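Local coordinates for protein Xcc_ctr_pt (PDB 6NJW) that probably acts as an OLD-family nuclease, the modelled part being its C-terminal Toprim-containing region, which binds magnesium and is thought to support two-metal cleavage of nucleic acid, at residues P136-A140 with G141-E145. Residues are numbered along the deposited sequence; the frame is centred on the assembly and turned at random.
Sequences PELFA and GGLAE
Leu138 and Leu143 are joined by a pi-type turn that kinks helix 134-154. The evidence is a 6→1 hydrogen bond, Leu143 N to Leu138 O at 2.9 Å, and short axes of 136-140 and 141-145 that are turned 77° from each other. Gly142 has the positive phi (112°) expected at the C' position of a Schellman motif, but the accompanying 5→2 bond is missing, since Gly142 N stands 4.1 Å from Phe139 O; the likeness is therefore partial. The acceptor just before, Glu137 O, takes an i+4 bond from Gly141 N at 2.6 Å.

Packing is tight on the inner side of the bend. Leu138 and Leu143 run side by side in the same direction, and their branches touch at CD2 of Leu138 and CD1 of Leu143, 3.8 Å apart; Pro207 and Met147 also pack against Leu138. Phe139 serves the other arm. With CG anti to the backbone N (chi1 -165°), beside the carbonyl carbon, the ring is carried forward to Ala144, which lies over one face. This is a CH-pi contact, with Ala144 CA 3.9 Å from the ring centroid and close to the ring normal. Trp169 and Val170 of helix 160-171 and Leu181 of helix 178-188 also touch this ring, so the kink is tied to two neighbouring helices.

The outer side is looser: Ala140, Gly141 and Gly142 are exposed, and the two glycines carry the chain round the corner without side chains. Glu137, before the bend, packs on Asn132 and Pro207, and its side chain is about 8 Å from the bound magnesium ion. Back on the packed side, the methyl CB of Ala144 rests 3.3 Å from Phe139 O.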
loop_
_atom_site.group_PDB
_atom_site.type_symbol
_atom_site.label_atom_id
_atom_site.label_comp_id
_atom_site.label_asym_id
_atom_site.label_seq_id
_atom_site.Cartn_x
_atom_site.Cartn_y
_atom_site.Cartn_z
ATOM N N PRO A 136 -1.777 0.110 -11.787
ATOM C CA PRO A 136 -1.442 -0.748 -12.939
ATOM C C PRO A 136 -1.310 -2.214 -12.563
ATOM O O PRO A 136 -1.742 -3.084 -13.327
ATOM C CB PRO A 136 -0.116 -0.162 -13.446
ATOM C CG PRO A 136 -0.091 1.242 -12.906
ATOM C CD PRO A 136 -0.759 1.157 -11.577
ATOM N N GLU A 137 -0.750 -2.521 -11.392
ATOM C CA GLU A 137 -0.712 -3.919 -10.960
ATOM C C GLU A 137 -2.120 -4.500 -10.863
ATOM O O GLU A 137 -2.392 -5.586 -11.386
ATOM C CB GLU A 137 0.023 -4.054 -9.626
ATOM C CG GLU A 137 -0.302 -5.375 -8.924
ATOM C CD GLU A 137 0.832 -5.931 -8.073
ATOM O OE1 GLU A 137 1.802 -5.194 -7.784
ATOM O OE2 GLU A 137 0.748 -7.127 -7.690
ATOM N N LEU A 138 -3.040 -3.781 -10.214
ATOM C CA LEU A 138 -4.398 -4.302 -10.082
ATOM C C LEU A 138 -5.067 -4.470 -11.438
ATOM O O LEU A 138 -5.813 -5.431 -11.655
ATOM C CB LEU A 138 -5.238 -3.386 -9.197
ATOM C CG LEU A 138 -4.760 -3.222 -7.758
ATOM C CD1 LEU A 138 -5.629 -2.193 -7.060
ATOM C CD2 LEU A 138 -4.821 -4.572 -7.045
ATOM N N PHE A 139 -4.841 -3.526 -12.360
ATOM C CA PHE A 139 -5.435 -3.660 -13.684
ATOM C C PHE A 139 -4.924 -4.909 -14.383
ATOM O O PHE A 139 -5.698 -5.641 -15.008
ATOM C CB PHE A 139 -5.142 -2.428 -14.544
ATOM C CG PHE A 139 -6.003 -2.341 -15.765
ATOM C CD1 PHE A 139 -5.645 -2.998 -16.927
ATOM C CD2 PHE A 139 -7.190 -1.629 -15.742
ATOM C CE1 PHE A 139 -6.444 -2.935 -18.048
ATOM C CE2 PHE A 139 -7.994 -1.561 -16.860
ATOM C CZ PHE A 139 -7.619 -2.223 -18.014
ATOM N N ALA A 140 -3.618 -5.150 -14.306
ATOM C CA ALA A 140 -3.031 -6.317 -14.946
ATOM C C ALA A 140 -3.277 -7.583 -14.141
ATOM O O ALA A 140 -3.399 -8.665 -14.721
ATOM C CB ALA A 140 -1.528 -6.101 -15.149
ATOM N N GLY A 141 -3.387 -7.464 -12.819
ATOM C CA GLY A 141 -3.516 -8.627 -11.963
ATOM C C GLY A 141 -4.931 -9.017 -11.584
ATOM O O GLY A 141 -5.161 -9.451 -10.452
ATOM N N GLY A 142 -5.890 -8.866 -12.496
ATOM C CA GLY A 142 -7.206 -9.452 -12.329
ATOM C C GLY A 142 -8.352 -8.485 -12.120
ATOM O O GLY A 142 -9.507 -8.921 -12.160
ATOM N N LEU A 143 -8.095 -7.194 -11.908
ATOM C CA LEU A 143 -9.168 -6.223 -11.716
ATOM C C LEU A 143 -9.422 -5.362 -12.957
ATOM O O LEU A 143 -10.034 -4.292 -12.844
ATOM C CB LEU A 143 -8.863 -5.334 -10.506
ATOM C CG LEU A 143 -9.053 -5.995 -9.137
ATOM C CD1 LEU A 143 -8.500 -5.126 -8.008
ATOM C CD2 LEU A 143 -10.514 -6.334 -8.890
ATOM N N ALA A 144 -8.989 -5.820 -14.136
ATOM C CA ALA A 144 -9.097 -5.011 -15.351
ATOM C C ALA A 144 -10.528 -4.552 -15.606
ATOM O O ALA A 144 -10.784 -3.360 -15.818
ATOM C CB ALA A 144 -8.576 -5.805 -16.552
ATOM N N GLU A 145 -11.477 -5.485 -15.585
ATOM C CA GLU A 145 -12.842 -5.166 -15.996
ATOM C C GLU A 145 -13.554 -4.282 -14.976
ATOM O O GLU A 145 -14.320 -3.385 -15.353
ATOM C CB GLU A 145 -13.633 -6.453 -16.236
ATOM C CG GLU A 145 -15.124 -6.237 -16.442
ATOM C CD GLU A 145 -15.740 -7.253 -17.390
ATOM O OE1 GLU A 145 -15.080 -8.279 -17.682
ATOM O OE2 GLU A 145 -16.886 -7.023 -17.844
#